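Local coordinates for protein acetamidase (Bacillus halodurans, PDB 2II1) that probably hydrolyses carbon-nitrogen bonds in linear amides, as its acetamidase/formamidase family is thought to do, and binds calcium ions, at residues A[126-140]-A[172-186]. Sequence-based numbering, arbitrary orientation.
Sequences LPLQPMIGVIGTAPP and EVDGALLALGDLHAA. With CA (calcium ion), chain F; CA (calcium ion), chain E.
Glu172 lays its CB and CG alongside the ring of Pro140, with CB 3.7 Å from Pro140 CD, while its OE2 makes a salt bridge with Arg213. Val173 follows with both methyls against the facing residues Ala138 and Pro139, CG2 on Ala138 CB and CG1 near their carbonyl oxygens. A type II turn from Val173 to Ala176 then brings Ala176 O round to accept a nearly straight bond from Ala138 N (3.1 Å, 172° at the hydrogen); one water ties that oxygen to Ala138 O and Glu172 N.

The first antiparallel hydrogen-bonded pair joins Ala179 and Gly136, with a bond in each direction. On one face of this pairing Leu178 CD1 meets Ile135 CG1 at 4.0 Å, and Leu180 CB lies against the same Ile135 atom; Leu183 CD2 lies beside Ile132 CG1. Val203 of strand 201-210 packs against Leu180, Leu183 and Ile132.

Gly181 and Val134 bond in both directions, after which the regular pattern is interrupted. Asp182, with phi and psi both positive, has its CB against Val134 CG2 at 3.6 Å; with CG anti to the backbone N (chi1 -173°), its carboxylate bridges two calcium ions, OD1 on one (2.1 Å) and OD2 on the other (2.4 Å). Its backbone O receives Gly133 N from above the carbonyl plane. Leu183 restores the pairing opposite Ile132, and His184 then exchanges two backbone bonds with Met131. SE of Met131, modelled as selenomethionine, lies at the edge of the His184 ring, 3.6 Å from its ND1, while NE2 binds the calcium held by Asp182 OD1. Ala185 O finally takes Gln129 N. Glu198 also binds the calcium on OD1, and Asn155 and Asp157 the one on OD2: an aspartate-bridged dinuclear metal centre built on the irregular part of a beta-sheet.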
ATOM      1  N   LEU A 126      14.431  -7.585 -13.985  1.00 16.08           N
ATOM      2  CA  LEU A 126      13.641  -6.529 -13.364  1.00 15.14           C
ATOM      3  C   LEU A 126      14.007  -5.180 -13.949  1.00 13.75           C
ATOM      4  O   LEU A 126      15.125  -4.972 -14.378  1.00 11.80           O
ATOM      5  CB  LEU A 126      13.824  -6.513 -11.848  1.00 13.07           C
ATOM      6  CG  LEU A 126      13.817  -7.842 -11.088  1.00 15.31           C
ATOM      7  CD1 LEU A 126      13.727  -7.595  -9.602  1.00 16.05           C
ATOM      8  CD2 LEU A 126      12.688  -8.760 -11.542  1.00 21.21           C
ATOM      9  N   PRO A 127      13.055  -4.249 -13.958  1.00 16.68           N
ATOM     10  CA  PRO A 127      13.398  -2.914 -14.412  1.00 16.97           C
ATOM     11  C   PRO A 127      14.348  -2.256 -13.442  1.00 14.13           C
ATOM     12  O   PRO A 127      14.214  -2.427 -12.233  1.00 14.67           O
ATOM     13  CB  PRO A 127      12.048  -2.167 -14.457  1.00 18.75           C
ATOM     14  CG  PRO A 127      11.006  -3.164 -14.129  1.00 20.81           C
ATOM     15  CD  PRO A 127      11.649  -4.370 -13.540  1.00 18.28           C
ATOM     16  N   LEU A 128      15.350  -1.566 -13.979  1.00 14.52           N
ATOM     17  CA  LEU A 128      16.227  -0.725 -13.160  1.00 14.02           C
ATOM     18  C   LEU A 128      15.398   0.467 -12.659  1.00 15.38           C
ATOM     19  O   LEU A 128      14.924   1.269 -13.470  1.00 14.97           O
ATOM     20  CB  LEU A 128      17.424  -0.235 -13.989  1.00 13.77           C
ATOM     21  CG  LEU A 128      18.452   0.642 -13.265  1.00 16.16           C
ATOM     22  CD1 LEU A 128      19.062  -0.051 -12.063  1.00 13.12           C
ATOM     23  CD2 LEU A 128      19.525   1.014 -14.244  1.00 13.15           C
ATOM     24  N   GLN A 129      15.185   0.534 -11.337  1.00 16.88           N
ATOM     25  CA  GLN A 129      14.418   1.618 -10.685  1.00 18.40           C
ATOM     26  C   GLN A 129      15.187   2.148  -9.472  1.00 15.65           C
ATOM     27  O   GLN A 129      14.941   1.746  -8.309  1.00 16.63           O
ATOM     28  CB  GLN A 129      13.009   1.136 -10.327  1.00 19.62           C
ATOM     29  CG  GLN A 129      12.186   0.974 -11.584  1.00 20.80           C
ATOM     30  CD  GLN A 129      10.844   0.360 -11.349  1.00 30.01           C
ATOM     31  OE1 GLN A 129      10.648  -0.420 -10.416  1.00 32.41           O
ATOM     32  NE2 GLN A 129       9.901   0.697 -12.210  1.00 33.77           N
ATOM     33  N   PRO A 130      16.172   3.020  -9.748  1.00 14.82           N
ATOM     34  CA  PRO A 130      17.041   3.505  -8.689  1.00 14.69           C
ATOM     35  C   PRO A 130      16.280   4.355  -7.703  1.00 14.49           C
ATOM     36  O   PRO A 130      15.489   5.197  -8.108  1.00 16.94           O
ATOM     37  CB  PRO A 130      18.099   4.330  -9.432  1.00 14.89           C
ATOM     38  CG  PRO A 130      17.518   4.638 -10.772  1.00 16.05           C
ATOM     39  CD  PRO A 130      16.557   3.549 -11.081  1.00 14.39           C
HETATM   40  N   MSE A 131      16.521   4.116  -6.426  1.00 11.67           N
HETATM   41  CA  MSE A 131      15.893   4.866  -5.353  1.00 12.56           C
HETATM   42  C   MSE A 131      16.879   5.036  -4.196  1.00 11.26           C
HETATM   43  O   MSE A 131      17.882   4.331  -4.118  1.00 11.70           O
HETATM   44  CB  MSE A 131      14.641   4.140  -4.884  1.00 11.46           C
HETATM   45  CG  MSE A 131      14.886   2.659  -4.625  1.00 15.82           C
HETATM   46 SE   MSE A 131      13.693   1.805  -3.313  0.75 20.94          SE
HETATM   47  CE  MSE A 131      14.076   2.867  -1.586  1.00 17.76           C
ATOM     48  N   ILE A 132      16.591   5.980  -3.302  1.00 13.40           N
ATOM     49  CA  ILE A 132      17.361   6.179  -2.088  1.00 13.04           C
ATOM     50  C   ILE A 132      16.618   5.629  -0.842  1.00 11.23           C
ATOM     51  O   ILE A 132      15.511   6.086  -0.510  1.00 11.29           O
ATOM     52  CB  ILE A 132      17.595   7.699  -1.821  1.00 13.59           C
ATOM     53  CG1 ILE A 132      18.228   8.398  -3.001  1.00 10.99           C
ATOM     54  CG2 ILE A 132      18.498   7.903  -0.627  1.00  7.38           C
ATOM     55  CD1 ILE A 132      18.049   9.904  -2.927  1.00 10.73           C
ATOM     56  N   GLY A 133      17.262   4.723  -0.115  1.00  8.45           N
ATOM     57  CA  GLY A 133      16.629   4.091   1.038  1.00  9.09           C
ATOM     58  C   GLY A 133      16.759   4.863   2.347  1.00  8.40           C
ATOM     59  O   GLY A 133      15.843   4.856   3.175  1.00 12.54           O
ATOM     60  N   VAL A 134      17.915   5.466   2.554  1.00  8.70           N
ATOM     61  CA  VAL A 134      18.253   6.193   3.771  1.00 10.37           C
ATOM     62  C   VAL A 134      18.536   7.621   3.368  1.00  9.80           C
ATOM     63  O   VAL A 134      19.497   7.888   2.647  1.00 10.53           O
ATOM     64  CB  VAL A 134      19.492   5.607   4.495  1.00 11.35           C
ATOM     65  CG1 VAL A 134      20.023   6.585   5.535  1.00  7.36           C
ATOM     66  CG2 VAL A 134      19.155   4.278   5.128  1.00 13.58           C
ATOM     67  N   ILE A 135      17.648   8.518   3.784  1.00 10.71           N
ATOM     68  CA  ILE A 135      17.855   9.944   3.643  1.00 12.36           C
ATOM     69  C   ILE A 135      17.310  10.622   4.906  1.00 12.26           C
ATOM     70  O   ILE A 135      16.186  10.371   5.289  1.00 12.32           O
ATOM     71  CB  ILE A 135      17.164  10.483   2.363  1.00 10.96           C
ATOM     72  CG1 ILE A 135      17.618  11.931   2.082  1.00 16.25           C
ATOM     73  CG2 ILE A 135      15.654  10.360   2.466  1.00 17.87           C
ATOM     74  CD1 ILE A 135      17.226  12.444   0.731  1.00 13.63           C
ATOM     75  N   GLY A 136      18.105  11.480   5.554  1.00 11.71           N
ATOM     76  CA  GLY A 136      17.667  12.091   6.794  1.00 10.71           C
ATOM     77  C   GLY A 136      18.500  13.262   7.250  1.00 12.87           C
ATOM     78  O   GLY A 136      19.624  13.475   6.760  1.00 13.39           O
ATOM     79  N   THR A 137      17.907  14.043   8.153  1.00 11.17           N
ATOM     80  CA  THR A 137      18.583  15.137   8.861  1.00  9.85           C
ATOM     81  C   THR A 137      18.806  14.710  10.328  1.00 12.94           C
ATOM     82  O   THR A 137      18.316  13.659  10.761  1.00 10.89           O
ATOM     83  CB  THR A 137      17.748  16.440   8.761  1.00  9.22           C
ATOM     84  OG1 THR A 137      16.443  16.241   9.324  1.00 10.29           O
ATOM     85  CG2 THR A 137      17.616  16.881   7.286  1.00  7.89           C
ATOM     86  N   ALA A 138      19.567  15.510  11.075  1.00 13.65           N
ATOM     87  CA  ALA A 138      19.882  15.190  12.462  1.00 14.02           C
ATOM     88  C   ALA A 138      18.689  15.451  13.384  1.00 14.44           C
ATOM     89  O   ALA A 138      18.085  16.542  13.337  1.00 14.17           O
ATOM     90  CB  ALA A 138      21.102  16.011  12.947  1.00 10.83           C
ATOM     91  N   PRO A 139      18.371  14.477  14.271  1.00 17.83           N
ATOM     92  CA  PRO A 139      17.276  14.696  15.227  1.00 16.76           C
ATOM     93  C   PRO A 139      17.736  15.689  16.286  1.00 17.00           C
ATOM     94  O   PRO A 139      18.940  15.805  16.501  1.00 14.82           O
ATOM     95  CB  PRO A 139      17.014  13.298  15.824  1.00 20.42           C
ATOM     96  CG  PRO A 139      17.962  12.346  15.139  1.00 18.98           C
ATOM     97  CD  PRO A 139      19.014  13.159  14.452  1.00 18.73           C
ATOM     98  N   PRO A 140      16.797  16.421  16.929  1.00 17.30           N
ATOM     99  CA  PRO A 140      17.240  17.390  17.928  1.00 18.89           C
ATOM    100  C   PRO A 140      17.751  16.732  19.206  1.00 18.97           C
ATOM    101  O   PRO A 140      18.592  17.316  19.910  1.00 18.60           O
ATOM    102  CB  PRO A 140      15.980  18.237  18.204  1.00 17.35           C
ATOM    103  CG  PRO A 140      14.848  17.399  17.822  1.00 17.21           C
ATOM    104  CD  PRO A 140      15.331  16.407  16.788  1.00 19.32           C
ATOM    105  N   GLU A 172      16.001  20.482  12.285  1.00 14.56           N
ATOM    106  CA  GLU A 172      15.817  20.514  13.733  1.00 13.97           C
ATOM    107  C   GLU A 172      17.067  20.997  14.474  1.00 15.15           C
ATOM    108  O   GLU A 172      16.983  21.333  15.640  1.00 16.72           O
ATOM    109  CB  GLU A 172      15.409  19.144  14.242  1.00 14.20           C
ATOM    110  CG  GLU A 172      14.091  18.623  13.680  1.00 17.67           C
ATOM    111  CD  GLU A 172      12.879  19.498  14.026  1.00 21.59           C
ATOM    112  OE1 GLU A 172      12.971  20.374  14.903  1.00 25.03           O
ATOM    113  OE2 GLU A 172      11.814  19.301  13.423  1.00 28.05           O
ATOM    114  N   VAL A 173      18.220  21.002  13.804  1.00 14.90           N
ATOM    115  CA  VAL A 173      19.439  21.592  14.346  1.00 15.28           C
ATOM    116  C   VAL A 173      19.940  22.518  13.237  1.00 14.71           C
ATOM    117  O   VAL A 173      19.724  22.228  12.065  1.00 15.31           O
ATOM    118  CB  VAL A 173      20.483  20.488  14.751  1.00 17.39           C
ATOM    119  CG1 VAL A 173      19.800  19.322  15.505  1.00 16.11           C
ATOM    120  CG2 VAL A 173      21.222  19.937  13.567  1.00 14.35           C
ATOM    121  N   ASP A 174      20.575  23.644  13.571  1.00 14.38           N
ATOM    122  CA  ASP A 174      20.959  24.602  12.529  1.00 15.16           C
ATOM    123  C   ASP A 174      21.921  23.921  11.529  1.00 14.23           C
ATOM    124  O   ASP A 174      22.795  23.117  11.921  1.00 10.90           O
ATOM    125  CB  ASP A 174      21.582  25.878  13.109  1.00 16.07           C
ATOM    126  CG  ASP A 174      20.568  26.789  13.861  1.00 19.90           C
ATOM    127  OD1 ASP A 174      19.318  26.612  13.830  1.00 15.90           O
ATOM    128  OD2 ASP A 174      21.062  27.717  14.520  1.00 24.27           O
ATOM    129  N   GLY A 175      21.745  24.236  10.238  1.00 13.90           N
ATOM    130  CA  GLY A 175      22.472  23.565   9.175  1.00 12.34           C
ATOM    131  C   GLY A 175      21.860  22.258   8.690  1.00 13.00           C
ATOM    132  O   GLY A 175      22.307  21.709   7.689  1.00 14.15           O
ATOM    133  N   ALA A 176      20.870  21.729   9.407  1.00 13.20           N
ATOM    134  CA  ALA A 176      20.139  20.475   9.018  1.00 13.46           C
ATOM    135  C   ALA A 176      20.942  19.191   9.243  1.00 13.39           C
ATOM    136  O   ALA A 176      20.487  18.303   9.961  1.00 11.27           O
ATOM    137  CB  ALA A 176      19.649  20.542   7.568  1.00  9.41           C
ATOM    138  N   LEU A 177      22.109  19.120   8.596  1.00 14.41           N
ATOM    139  CA  LEU A 177      23.018  17.958   8.607  1.00 13.63           C
ATOM    140  C   LEU A 177      22.396  16.761   7.908  1.00 11.28           C
ATOM    141  O   LEU A 177      21.954  15.799   8.551  1.00 10.32           O
ATOM    142  CB  LEU A 177      23.485  17.588  10.009  1.00 14.15           C
ATOM    143  CG  LEU A 177      24.150  18.729  10.791  1.00 12.67           C
ATOM    144  CD1 LEU A 177      24.416  18.235  12.177  1.00 10.61           C
ATOM    145  CD2 LEU A 177      25.412  19.232  10.140  1.00  8.14           C
ATOM    146  N   LEU A 178      22.397  16.855   6.580  1.00  8.30           N
ATOM    147  CA  LEU A 178      21.790  15.885   5.661  1.00  9.77           C
ATOM    148  C   LEU A 178      22.802  14.779   5.327  1.00 10.40           C
ATOM    149  O   LEU A 178      23.957  15.049   5.113  1.00  9.94           O
ATOM    150  CB  LEU A 178      21.355  16.574   4.346  1.00  7.83           C
ATOM    151  CG  LEU A 178      20.650  15.763   3.262  1.00 10.58           C
ATOM    152  CD1 LEU A 178      19.362  15.088   3.752  1.00  3.91           C
ATOM    153  CD2 LEU A 178      20.337  16.626   2.031  1.00 11.37           C
ATOM    154  N   ALA A 179      22.332  13.541   5.309  1.00 11.26           N
ATOM    155  CA  ALA A 179      23.160  12.369   5.032  1.00 12.11           C
ATOM    156  C   ALA A 179      22.271  11.413   4.231  1.00 12.55           C
ATOM    157  O   ALA A 179      21.058  11.406   4.415  1.00 13.44           O
ATOM    158  CB  ALA A 179      23.621  11.705   6.366  1.00 11.24           C
ATOM    159  N   LEU A 180      22.846  10.651   3.313  1.00 13.63           N
ATOM    160  CA  LEU A 180      22.037   9.719   2.546  1.00 11.75           C
ATOM    161  C   LEU A 180      22.839   8.528   2.103  1.00 12.00           C
ATOM    162  O   LEU A 180      24.063   8.552   2.102  1.00 10.91           O
ATOM    163  CB  LEU A 180      21.330  10.391   1.365  1.00 17.00           C
ATOM    164  CG  LEU A 180      22.125  10.772   0.120  1.00 11.75           C
ATOM    165  CD1 LEU A 180      22.552   9.536  -0.697  1.00 19.54           C
ATOM    166  CD2 LEU A 180      21.295  11.725  -0.694  1.00 12.96           C
ATOM    167  N   GLY A 181      22.123   7.475   1.751  1.00 11.59           N
ATOM    168  CA  GLY A 181      22.748   6.199   1.512  1.00 13.71           C
ATOM    169  C   GLY A 181      21.745   5.166   1.070  1.00 14.28           C
ATOM    170  O   GLY A 181      20.605   5.485   0.723  1.00 16.52           O
ATOM    171  N   ASP A 182      22.193   3.922   1.082  1.00 15.46           N
ATOM    172  CA  ASP A 182      21.312   2.784   0.909  1.00 14.53           C
ATOM    173  C   ASP A 182      20.496   2.861  -0.357  1.00 12.50           C
ATOM    174  O   ASP A 182      19.254   2.804  -0.308  1.00 11.99           O
ATOM    175  CB  ASP A 182      20.388   2.661   2.118  1.00 10.63           C
ATOM    176  CG  ASP A 182      19.569   1.405   2.099  1.00 18.41           C
ATOM    177  OD1 ASP A 182      20.125   0.360   1.721  1.00  5.19           O
ATOM    178  OD2 ASP A 182      18.366   1.432   2.461  1.00 13.61           O
ATOM    179  N   LEU A 183      21.198   2.937  -1.484  1.00 12.21           N
ATOM    180  CA  LEU A 183      20.584   2.966  -2.799  1.00 12.14           C
ATOM    181  C   LEU A 183      20.149   1.554  -3.190  1.00 10.86           C
ATOM    182  O   LEU A 183      20.769   0.583  -2.755  1.00  9.63           O
ATOM    183  CB  LEU A 183      21.569   3.512  -3.832  1.00  9.94           C
ATOM    184  CG  LEU A 183      22.194   4.889  -3.607  1.00 13.96           C
ATOM    185  CD1 LEU A 183      22.980   5.317  -4.863  1.00 10.72           C
ATOM    186  CD2 LEU A 183      21.143   5.939  -3.246  1.00 11.79           C
ATOM    187  N   HIS A 184      19.070   1.460  -3.985  1.00 11.65           N
ATOM    188  CA  HIS A 184      18.581   0.191  -4.528  1.00  9.69           C
ATOM    189  C   HIS A 184      18.372   0.336  -6.007  1.00 11.48           C
ATOM    190  O   HIS A 184      18.002   1.402  -6.494  1.00 12.63           O
ATOM    191  CB  HIS A 184      17.264  -0.262  -3.919  1.00 11.22           C
ATOM    192  CG  HIS A 184      17.314  -0.403  -2.433  1.00  7.54           C
ATOM    193  ND1 HIS A 184      16.257  -0.066  -1.614  1.00 19.35           N
ATOM    194  CD2 HIS A 184      18.306  -0.817  -1.614  1.00 20.71           C
ATOM    195  CE1 HIS A 184      16.592  -0.287  -0.354  1.00 16.89           C
ATOM    196  NE2 HIS A 184      17.836  -0.732  -0.325  1.00  5.08           N
ATOM    197  N   ALA A 185      18.606  -0.769  -6.695  1.00  7.16           N
ATOM    198  CA  ALA A 185      18.420  -0.871  -8.122  1.00  8.54           C
ATOM    199  C   ALA A 185      16.968  -1.300  -8.402  1.00  9.50           C
ATOM    200  O   ALA A 185      16.424  -1.078  -9.493  1.00 10.15           O
ATOM    201  CB  ALA A 185      19.434  -1.871  -8.672  1.00  7.42           C
ATOM    202  N   ALA A 186      16.337  -1.905  -7.395  1.00 10.17           N
ATOM    203  CA  ALA A 186      14.957  -2.289  -7.465  1.00  9.01           C
ATOM    204  C   ALA A 186      14.486  -2.610  -6.076  1.00 10.76           C
ATOM    205  O   ALA A 186      15.284  -3.056  -5.239  1.00 11.43           O
ATOM    206  CB  ALA A 186      14.795  -3.505  -8.355  1.00 12.58           C
TER
HETATM  207 CA    CA F 401      18.935  -1.321   1.400  1.00 13.37          CA
HETATM  208 CA    CA E 400      16.998   0.260   4.092  1.00 15.04          CA
HETATM  209  O   HOH W   1      18.103  18.881  11.607  1.00 17.63           O
HETATM  210  O   HOH W   2      16.532  -1.376   5.703  1.00 14.95           O
HETATM  211  O   HOH W   3      17.439  -1.667   2.637  1.00 22.75           O